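Local coordinates for PHOX (Pseudomonas fluorescens, PDB 4A9V), which hydrolyses phosphate monoesters as an alkaline phosphatase, probably at the iron-calcium cofactor held in its beta-propeller, at residues I36-P41 with K568-V573; N89-Y94 with I549-E554; V326-A331 with Q344-T349. One frame throughout, in Å; residues are numbered along the deposited sequence.

Contact 1: I36-P41 with K568-V573. With EDO (1,2-ethanediol), chain J.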
loop_
_atom_site.group_PDB
_atom_site.type_symbol
_atom_site.label_atom_id
_atom_site.label_comp_id
_atom_site.label_asym_id
_atom_site.label_seq_id
_atom_site.Cartn_x
_atom_site.Cartn_y
_atom_site.Cartn_z
ATOM N N ILE A 36 -9.937 2.750 16.089
ATOM C CA ILE A 36 -9.439 1.468 16.580
ATOM C C ILE A 36 -7.915 1.518 16.566
ATOM O O ILE A 36 -7.327 2.258 15.775
ATOM C CB ILE A 36 -9.967 0.280 15.729
ATOM C CG1 ILE A 36 -9.619 -1.070 16.367
ATOM C CG2 ILE A 36 -9.493 0.366 14.284
ATOM C CD1 ILE A 36 -10.512 -2.196 15.882
ATOM N N SER A 37 -7.292 0.800 17.495
ATOM C CA SER A 37 -5.838 0.738 17.604
ATOM C C SER A 37 -5.358 -0.713 17.601
ATOM O O SER A 37 -6.067 -1.625 18.034
ATOM C CB SER A 37 -5.363 1.398 18.904
ATOM O OG SER A 37 -5.716 2.767 18.972
ATOM N N TRP A 38 -4.095 -0.887 17.229
ATOM C CA TRP A 38 -3.382 -2.143 17.410
ATOM C C TRP A 38 -3.699 -2.747 18.752
ATOM O O TRP A 38 -3.588 -2.081 19.787
ATOM C CB TRP A 38 -1.880 -1.910 17.280
ATOM C CG TRP A 38 -1.059 -3.055 17.772
ATOM C CD1 TRP A 38 -1.185 -4.402 17.456
ATOM C CD2 TRP A 38 -0.008 -2.986 18.771
ATOM N NE1 TRP A 38 -0.296 -5.150 18.179
ATOM C CE2 TRP A 38 0.440 -4.349 18.989
ATOM C CE3 TRP A 38 0.607 -1.952 19.450
ATOM C CZ2 TRP A 38 1.448 -4.646 19.888
ATOM C CZ3 TRP A 38 1.602 -2.261 20.368
ATOM C CH2 TRP A 38 2.011 -3.576 20.586
ATOM N N GLY A 39 -4.112 -4.011 18.750
ATOM C CA GLY A 39 -4.324 -4.757 19.981
ATOM C C GLY A 39 -5.769 -4.846 20.439
ATOM O O GLY A 39 -6.074 -5.617 21.348
ATOM N N GLN A 40 -6.670 -4.091 19.814
ATOM C CA GLN A 40 -8.084 -4.121 20.188
ATOM C C GLN A 40 -8.666 -5.510 19.941
ATOM O O GLN A 40 -8.678 -5.973 18.806
ATOM C CB GLN A 40 -8.840 -3.104 19.341
ATOM C CG GLN A 40 -10.348 -3.134 19.518
ATOM C CD GLN A 40 -10.775 -2.785 20.925
ATOM O OE1 GLN A 40 -10.331 -1.780 21.485
ATOM N NE2 GLN A 40 -11.642 -3.610 21.503
ATOM N N PRO A 41 -9.248 -6.148 20.974
ATOM C CA PRO A 41 -9.937 -7.403 20.682
ATOM C C PRO A 41 -11.124 -7.193 19.750
ATOM O O PRO A 41 -11.883 -6.232 19.904
ATOM C CB PRO A 41 -10.391 -7.899 22.061
ATOM C CG PRO A 41 -10.363 -6.690 22.935
ATOM C CD PRO A 41 -9.239 -5.850 22.418
ATOM N N LYS A 568 2.809 3.247 25.889
ATOM C CA LYS A 568 3.164 2.534 24.675
ATOM C C LYS A 568 2.335 3.095 23.516
ATOM O O LYS A 568 1.104 3.115 23.578
ATOM C CB LYS A 568 2.871 1.041 24.856
ATOM C CG LYS A 568 3.161 0.205 23.624
ATOM C CD LYS A 568 3.149 -1.281 23.933
ATOM C CE LYS A 568 4.380 -1.700 24.717
ATOM N NZ LYS A 568 4.416 -3.165 24.969
ATOM N N PRO A 569 3.000 3.634 22.482
ATOM C CA PRO A 569 2.259 4.129 21.325
ATOM C C PRO A 569 1.649 2.990 20.516
ATOM O O PRO A 569 2.178 1.881 20.509
ATOM C CB PRO A 569 3.334 4.852 20.513
ATOM C CG PRO A 569 4.581 4.094 20.819
ATOM C CD PRO A 569 4.455 3.619 22.244
ATOM N N ARG A 570 0.495 3.252 19.910
ATOM C CA ARG A 570 -0.238 2.229 19.165
ATOM C C ARG A 570 -0.690 2.787 17.823
ATOM O O ARG A 570 -1.407 3.783 17.770
ATOM C CB ARG A 570 -1.458 1.756 19.959
ATOM C CG ARG A 570 -1.105 1.137 21.301
ATOM C CD ARG A 570 -2.314 1.047 22.212
ATOM N NE ARG A 570 -3.287 0.069 21.737
ATOM C CZ ARG A 570 -4.454 -0.151 22.325
ATOM N NH1 ARG A 570 -4.820 0.600 23.357
ATOM N NH2 ARG A 570 -5.263 -1.094 21.866
ATOM N N SER A 571 -0.332 2.096 16.744
ATOM C CA SER A 571 -0.886 2.393 15.426
ATOM C C SER A 571 -2.400 2.418 15.520
ATOM O O SER A 571 -3.006 1.561 16.175
ATOM C CB SER A 571 -0.460 1.326 14.415
ATOM O OG SER A 571 0.935 1.361 14.178
ATOM N N SER A 572 -3.001 3.413 14.882
ATOM C CA SER A 572 -4.429 3.640 15.005
ATOM C C SER A 572 -5.024 4.081 13.685
ATOM O O SER A 572 -4.354 4.724 12.871
ATOM C CB SER A 572 -4.707 4.710 16.059
ATOM O OG SER A 572 -4.212 4.330 17.329
ATOM N N VAL A 573 -6.301 3.759 13.500
ATOM C CA VAL A 573 -7.120 4.367 12.475
ATOM C C VAL A 573 -7.898 5.496 13.126
ATOM O O VAL A 573 -8.554 5.298 14.159
ATOM C CB VAL A 573 -8.079 3.332 11.847
ATOM C CG1 VAL A 573 -8.983 3.981 10.812
ATOM C CG2 VAL A 573 -7.295 2.188 11.225
HETATM C C1 EDO J . 7.787 -2.780 27.065
HETATM O O1 EDO J . 6.363 -2.620 27.083
HETATM C C2 EDO J . 8.215 -3.498 25.784
HETATM O O2 EDO J . 7.068 -4.124 25.185
HETATM O O HOH W 1 -7.900 -1.808 22.985
#
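R570 carries much of this contact, its side chain leaving a loop before strand 572-578 and reaching the turn that follows strand 30-37. Its CB lies beside CB of S37, and CG, set beside the backbone N (chi1 -61°), comes within 4.0 Å of CE3 of W38. A bend at chi3 (69°) turns the edge of the guanidinium, NE and NH2, toward the W38 carbonyl. NE donates to O of W38 at 2.9 Å, nearly along the C=O axis, and NH2 reaches the same oxygen at 2.8 Å from above the carbonyl plane. This side-on, two-nitrogen grip fixes the rotation of the guanidinium, one face of which lies over CB of S37. NH2 also donates to a water that in turn donates to OE1 of Q40, while NH1 forms a salt bridge with E562. The gripped carbonyl belongs to the type II beta turn S37-Q40, where a side chain on G39 would jam against it. The first and last parts of the chain pair as antiparallel strands, closing one blade of the propeller in the velcro manner. N of V573 donates to O of I36 at 2.9 Å; the return bond, N of I36 to O of V573, is weak. S37 and S572 form the next, non-hydrogen-bonded pair, their OG atoms 2.7 Å apart, and S572 OG also bonds to O of R570. N of W38 donates almost straight to O of S571. K568 CD crosses W38 obliquely at CZ3, 4.0 Å away, and NZ bonds to both oxygens of 1,2-ethanediol, probably from the crystallisation liquor, and to the Y96 and P51 carbonyls.

Contact 2: N89-Y94 with I549-E554. With FEO (mu-oxo-diiron), chain S.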
loop_
_atom_site.group_PDB
_atom_site.type_symbol
_atom_site.label_atom_id
_atom_site.label_comp_id
_atom_site.label_asym_id
_atom_site.label_seq_id
_atom_site.Cartn_x
_atom_site.Cartn_y
_atom_site.Cartn_z
ATOM N N ASN A 89 -2.576 -4.814 7.901
ATOM C CA ASN A 89 -1.624 -4.752 8.999
ATOM C C ASN A 89 -0.265 -5.171 8.458
ATOM O O ASN A 89 -0.065 -6.335 8.107
ATOM C CB ASN A 89 -2.085 -5.707 10.109
ATOM C CG ASN A 89 -3.423 -5.308 10.686
ATOM O OD1 ASN A 89 -4.405 -6.046 10.592
ATOM N ND2 ASN A 89 -3.471 -4.125 11.292
ATOM N N GLU A 90 0.625 -4.206 8.264
ATOM C CA GLU A 90 1.782 -4.440 7.402
ATOM C C GLU A 90 2.924 -5.185 8.094
ATOM O O GLU A 90 3.538 -6.068 7.505
ATOM C CB GLU A 90 2.287 -3.128 6.811
ATOM C CG GLU A 90 3.312 -3.355 5.708
ATOM C CD GLU A 90 3.902 -2.079 5.153
ATOM O OE1 GLU A 90 4.246 -1.187 5.954
ATOM O OE2 GLU A 90 4.090 -2.008 3.911
ATOM N N TYR A 91 3.273 -4.778 9.309
ATOM C CA TYR A 91 4.412 -5.365 10.006
ATOM C C TYR A 91 4.276 -5.023 11.476
ATOM O O TYR A 91 3.210 -4.572 11.908
ATOM C CB TYR A 91 5.756 -4.914 9.392
ATOM C CG TYR A 91 6.128 -3.462 9.595
ATOM C CD1 TYR A 91 5.527 -2.452 8.852
ATOM C CD2 TYR A 91 7.165 -3.108 10.439
ATOM C CE1 TYR A 91 5.933 -1.136 8.963
ATOM C CE2 TYR A 91 7.571 -1.793 10.569
ATOM C CZ TYR A 91 6.962 -0.812 9.815
ATOM O OH TYR A 91 7.333 0.509 9.932
ATOM N N THR A 92 5.296 -5.329 12.263
ATOM C CA THR A 92 5.206 -5.090 13.694
ATOM C C THR A 92 6.492 -4.480 14.221
ATOM O O THR A 92 7.517 -4.469 13.548
ATOM C CB THR A 92 4.813 -6.373 14.467
ATOM O OG1 THR A 92 4.590 -6.064 15.852
ATOM C CG2 THR A 92 5.890 -7.439 14.356
ATOM N N ASN A 93 6.399 -3.920 15.417
ATOM C CA ASN A 93 7.484 -3.162 16.020
ATOM C C ASN A 93 7.985 -3.921 17.241
ATOM O O ASN A 93 7.308 -3.954 18.271
ATOM C CB ASN A 93 6.940 -1.804 16.454
ATOM C CG ASN A 93 6.149 -1.127 15.347
ATOM O OD1 ASN A 93 6.676 -0.868 14.268
ATOM N ND2 ASN A 93 4.864 -0.893 15.587
ATOM N N TYR A 94 9.079 -4.659 17.086
ATOM C CA TYR A 94 9.524 -5.564 18.140
ATOM C C TYR A 94 9.740 -4.840 19.478
ATOM O O TYR A 94 9.555 -5.433 20.536
ATOM C CB TYR A 94 10.805 -6.295 17.733
ATOM C CG TYR A 94 10.658 -7.270 16.574
ATOM C CD1 TYR A 94 9.432 -7.825 16.237
ATOM C CD2 TYR A 94 11.769 -7.686 15.861
ATOM C CE1 TYR A 94 9.325 -8.775 15.234
ATOM C CE2 TYR A 94 11.674 -8.650 14.872
ATOM C CZ TYR A 94 10.455 -9.226 14.599
ATOM O OH TYR A 94 10.313 -10.167 13.601
ATOM N N ILE A 549 -2.574 6.093 11.167
ATOM C CA ILE A 549 -1.338 6.544 11.769
ATOM C C ILE A 549 -0.537 5.295 12.115
ATOM O O ILE A 549 -0.920 4.515 12.987
ATOM C CB ILE A 549 -1.626 7.355 13.049
ATOM C CG1 ILE A 549 -2.479 8.595 12.737
ATOM C CG2 ILE A 549 -0.327 7.728 13.743
ATOM C CD1 ILE A 549 -1.882 9.551 11.724
ATOM N N GLN A 550 0.501 5.051 11.327
ATOM C CA GLN A 550 1.251 3.810 11.383
ATOM C C GLN A 550 2.571 4.012 12.126
ATOM O O GLN A 550 3.263 5.009 11.928
ATOM C CB GLN A 550 1.513 3.292 9.959
ATOM C CG GLN A 550 2.022 1.863 9.905
ATOM C CD GLN A 550 2.582 1.496 8.551
ATOM O OE1 GLN A 550 3.418 2.216 8.000
ATOM N NE2 GLN A 550 2.158 0.353 8.022
ATOM N N HIS A 551 2.905 3.027 12.955
ATOM C CA HIS A 551 4.136 3.008 13.756
ATOM C C HIS A 551 4.477 4.317 14.426
ATOM O O HIS A 551 5.632 4.727 14.433
ATOM C CB HIS A 551 5.335 2.457 12.963
ATOM C CG HIS A 551 5.711 3.271 11.738
ATOM N ND1 HIS A 551 6.328 4.472 11.806
ATOM C CD2 HIS A 551 5.591 2.973 10.385
ATOM C CE1 HIS A 551 6.574 4.919 10.562
ATOM N NE2 HIS A 551 6.130 3.999 9.696
ATOM N N PRO A 552 3.511 4.930 15.129
ATOM C CA PRO A 552 3.919 6.052 15.964
ATOM C C PRO A 552 5.020 5.644 16.933
ATOM O O PRO A 552 4.979 4.555 17.506
ATOM C CB PRO A 552 2.632 6.426 16.709
ATOM C CG PRO A 552 1.845 5.166 16.740
ATOM C CD PRO A 552 2.143 4.478 15.440
ATOM N N GLY A 553 6.028 6.494 17.085
ATOM C CA GLY A 553 7.114 6.202 18.006
ATOM C C GLY A 553 8.011 5.060 17.555
ATOM O O GLY A 553 8.621 4.394 18.383
ATOM N N GLU A 554 8.235 4.930 16.249
ATOM C CA GLU A 554 9.112 3.870 15.755
ATOM C C GLU A 554 10.528 3.947 16.332
ATOM O O GLU A 554 11.163 2.917 16.539
ATOM C CB GLU A 554 9.148 3.847 14.224
ATOM C CG GLU A 554 9.860 5.030 13.591
ATOM C CD GLU A 554 9.920 4.950 12.072
ATOM O OE1 GLU A 554 9.601 3.884 11.493
ATOM O OE2 GLU A 554 10.315 5.962 11.458
HETATM FE FE1 FEO S . 4.415 -0.574 2.482
HETATM FE FE2 FEO S . 5.850 0.994 -0.265
HETATM O O FEO S . 5.065 0.982 1.499
HETATM O O HOH W 2 5.115 1.372 6.038
HETATM O O HOH W 3 9.227 1.228 11.614
HETATM O O HOH W 4 3.469 0.926 3.714
HETATM O O HOH W 5 6.348 -0.144 3.591
#
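The Y91 ring has water 3 in its plane at the hydroxyl edge and CB of its neighbour E90 at another part of the rim. The H551 imidazole carries OE1 of E554 over one face, offset toward the rim, with water 3 farther out on that side. The contact links loops from two separate sheets of the beta-propeller: residues 89-94 follow strand 82-89, while residues 549-554 run from the end of strand 544-550 into the type II beta turn H551-E554. With CG of Y91 in the crowded position between backbone N and carbonyl carbon (chi1 69°), the phenol reaches across to H551, and OH comes to 3.1 Å from CD2. Water 3 joins the two loops here, hydrogen-bonded to Y91 OH at 2.6 Å and donating to OE1 of E554. The imidazole is held from outside the pair: ND1 is hydrogen-bonded to O of G530 and NE2 to OE1 of E532, which binds lithium here and calcium in an entry of this protein. On the same side of the imidazole plane, OD1 of N93 stands 3.8 Å from CB of H551, its amide nearly perpendicular to the ring and tied through ND2 to N67.

Toward the cofactor, the extended side chains of E90 and Q550 cross at about a right angle. Q550 NE2, also bonded to O of N67, gives a weak hydrogen bond to OE1 of E90 at 3.3 Å. Water 2 lies between the same side chains, 2.7 Å from both E90 OE1 and Q550 OE1, with more acceptors around it than protons to give. Q550 is thus a second-shell neighbour of the diiron group, whose iron C179 and E194 also bind. The other carboxylate oxygen, OE2 of E90, coordinates FE1 at 2.1 Å, and waters 4 and 5 bind the same iron.

Contact 3: V326-A331 with Q344-T349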
loop_
_atom_site.group_PDB
_atom_site.type_symbol
_atom_site.label_atom_id
_atom_site.label_comp_id
_atom_site.label_asym_id
_atom_site.label_seq_id
_atom_site.Cartn_x
_atom_site.Cartn_y
_atom_site.Cartn_z
ATOM N N VAL A 326 3.308 -3.984 -18.413
ATOM C CA VAL A 326 4.233 -3.145 -17.665
ATOM C C VAL A 326 4.512 -1.873 -18.474
ATOM O O VAL A 326 4.416 -1.882 -19.701
ATOM C CB VAL A 326 5.528 -3.916 -17.336
ATOM C CG1 VAL A 326 6.355 -4.178 -18.590
ATOM C CG2 VAL A 326 6.336 -3.184 -16.273
ATOM N N ALA A 327 4.791 -0.771 -17.783
ATOM C CA ALA A 327 4.903 0.535 -18.421
ATOM C C ALA A 327 6.307 0.842 -18.928
ATOM O O ALA A 327 7.305 0.600 -18.236
ATOM C CB ALA A 327 4.457 1.631 -17.465
ATOM N N ARG A 328 6.342 1.542 -20.062
ATOM C CA ARG A 328 7.514 2.288 -20.502
ATOM C C ARG A 328 7.103 3.748 -20.681
ATOM O O ARG A 328 5.993 4.033 -21.119
ATOM C CB ARG A 328 8.061 1.715 -21.817
ATOM C CG ARG A 328 9.412 2.289 -22.219
ATOM C CD ARG A 328 9.854 1.838 -23.601
ATOM N NE ARG A 328 10.104 0.405 -23.660
ATOM C CZ ARG A 328 10.295 -0.264 -24.790
ATOM N NH1 ARG A 328 10.186 0.365 -25.950
ATOM N NH2 ARG A 328 10.517 -1.569 -24.770
ATOM N N PHE A 329 7.949 4.665 -20.229
ATOM C CA PHE A 329 7.700 6.098 -20.347
ATOM C C PHE A 329 8.796 6.693 -21.209
ATOM O O PHE A 329 9.978 6.395 -20.990
ATOM C CB PHE A 329 7.757 6.766 -18.973
ATOM C CG PHE A 329 6.717 6.271 -18.004
ATOM C CD1 PHE A 329 6.970 5.160 -17.214
ATOM C CD2 PHE A 329 5.494 6.910 -17.870
ATOM C CE1 PHE A 329 6.012 4.662 -16.351
ATOM C CE2 PHE A 329 4.536 6.413 -16.999
ATOM C CZ PHE A 329 4.776 5.259 -16.278
ATOM N N ASP A 330 8.428 7.561 -22.146
ATOM C CA ASP A 330 9.423 8.250 -22.950
ATOM C C ASP A 330 10.092 9.383 -22.181
ATOM O O ASP A 330 9.870 9.563 -20.987
ATOM C CB ASP A 330 8.830 8.711 -24.295
ATOM C CG ASP A 330 7.933 9.946 -24.192
ATOM O OD1 ASP A 330 7.893 10.630 -23.147
ATOM O OD2 ASP A 330 7.311 10.269 -25.225
ATOM N N ALA A 331 11.047 10.031 -22.833
ATOM C CA ALA A 331 11.889 11.029 -22.185
ATOM C C ALA A 331 11.134 12.312 -21.865
ATOM O O ALA A 331 11.648 13.170 -21.155
ATOM C CB ALA A 331 13.095 11.337 -23.059
ATOM N N GLN A 344 3.650 3.800 -22.804
ATOM C CA GLN A 344 2.968 2.639 -23.336
ATOM C C GLN A 344 2.954 1.498 -22.340
ATOM O O GLN A 344 3.781 1.426 -21.427
ATOM C CB GLN A 344 3.631 2.169 -24.629
ATOM C CG GLN A 344 5.053 1.697 -24.440
ATOM C CD GLN A 344 5.740 1.367 -25.741
ATOM O OE1 GLN A 344 5.398 0.387 -26.402
ATOM N NE2 GLN A 344 6.758 2.145 -26.085
ATOM N N TRP A 345 2.004 0.596 -22.561
ATOM C CA TRP A 345 1.892 -0.668 -21.844
ATOM C C TRP A 345 2.384 -1.792 -22.716
ATOM O O TRP A 345 1.973 -1.905 -23.883
ATOM C CB TRP A 345 0.425 -0.910 -21.486
ATOM C CG TRP A 345 -0.114 0.096 -20.510
ATOM C CD1 TRP A 345 -1.020 1.116 -20.757
ATOM C CD2 TRP A 345 0.337 0.296 -19.140
ATOM N NE1 TRP A 345 -1.190 1.895 -19.644
ATOM C CE2 TRP A 345 -0.397 1.445 -18.636
ATOM C CE3 TRP A 345 1.168 -0.403 -18.279
ATOM C CZ2 TRP A 345 -0.222 1.911 -17.342
ATOM C CZ3 TRP A 345 1.332 0.074 -16.981
ATOM C CH2 TRP A 345 0.638 1.194 -16.520
ATOM N N ILE A 346 3.212 -2.663 -22.147
ATOM C CA ILE A 346 3.836 -3.754 -22.879
ATOM C C ILE A 346 3.465 -5.071 -22.201
ATOM O O ILE A 346 3.608 -5.223 -20.997
ATOM C CB ILE A 346 5.371 -3.602 -22.901
ATOM C CG1 ILE A 346 5.768 -2.251 -23.498
ATOM C CG2 ILE A 346 6.004 -4.748 -23.672
ATOM C CD1 ILE A 346 7.236 -1.925 -23.367
ATOM N N GLU A 347 2.958 -6.008 -22.992
ATOM C CA GLU A 347 2.396 -7.256 -22.494
ATOM C C GLU A 347 3.463 -8.201 -21.928
ATOM O O GLU A 347 4.492 -8.445 -22.563
ATOM C CB GLU A 347 1.698 -7.918 -23.677
ATOM C CG GLU A 347 0.876 -9.145 -23.393
ATOM C CD GLU A 347 0.213 -9.663 -24.654
ATOM O OE1 GLU A 347 -0.025 -8.853 -25.582
ATOM O OE2 GLU A 347 -0.336 -10.763 -24.580
ATOM N N LEU A 348 3.163 -8.810 -20.784
ATOM C CA LEU A 348 3.986 -9.858 -20.209
ATOM C C LEU A 348 3.300 -11.198 -20.438
ATOM O O LEU A 348 2.513 -11.679 -19.612
ATOM C CB LEU A 348 4.198 -9.600 -18.719
ATOM C CG LEU A 348 4.836 -8.247 -18.394
ATOM C CD1 LEU A 348 5.034 -8.113 -16.893
ATOM C CD2 LEU A 348 6.151 -8.053 -19.132
ATOM N N THR A 349 3.588 -11.771 -21.599
ATOM C CA THR A 349 2.913 -12.965 -22.087
ATOM C C THR A 349 3.954 -13.911 -22.660
ATOM O O THR A 349 4.716 -13.538 -23.545
ATOM C CB THR A 349 1.899 -12.600 -23.184
ATOM O OG1 THR A 349 0.852 -11.813 -22.604
ATOM C CG2 THR A 349 1.304 -13.851 -23.833
#
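CB of A327 packs against the six-membered ring of the W345 indole, 3.5 Å from CZ3, on one face of an antiparallel strand pair. With CG beside the backbone N, the tryptophan leans across the neighbouring strand, its CE3 also close to C of V326 and N of A327. On the other face CG1 of V326, in the crowded position between backbone N and carbonyl carbon (chi1 69°), meets CD2 of L348 at 3.9 Å. Between the faces runs the hairpin ladder. V326 and I346 exchange two backbone bonds, N of I346 to O of V326 at 2.8 Å and N of V326 to O of I346 at 2.9 Å. R328 and Q344 exchange another two, of which R328 N to Q344 O is the straightest (168°). The intervening A327-W345 pair is non-hydrogen-bonded, and CA of A327 makes a CA-H...O contact with O of Q344 at 3.3 Å.

Farther out, on the face of V326, R328 and Q344 lie side by side, the guanidinium and amide planes steeply inclined to each other. The arginine bends at chi3 (-65°), bringing one guanidinium face over CD1 of I346, 3.6 Å from NH2. Its NE and NH2 donate to the carbonyls of G379 and V378. An alanine here would lack the guanidinium, and the hairpin would probably lose both its link to those carbonyls and the cover over CD1 of I346.

The hairpin is part of a large antiparallel sheet of the propeller: strand 296-303 flanks 322-329 and strand 443-451 flanks 340-347. K300 makes a cation-pi contact with W345, F444 meets its ring obliquely, and the loop at 378-381, just after helix 371-377, runs past V326 and R328.

Overall arrangement
Contact 1 and the 549-554 side of contact 2 lie on one four-stranded sheet, where strands 572-578 and 544-550 are neighbours; 89-94 comes from the end of a strand in another. The two centres are 10 Å apart, and S572 O and I549 N, 2.8 Å apart, and S571 OG and H551 N, 2.9 Å apart, are probably hydrogen-bonded. Contact 1 pairs the first and last strands of the chain beside contact 2, whose E90 binds the mu-oxo-diiron group and whose H551 is hydrogen-bonded to E532, a lithium ligand here. Contact 3, a local hairpin, lies across the chain's centre, 41 Å from contact 1 and 35 Å from contact 2 between centres, away from the annotated sites.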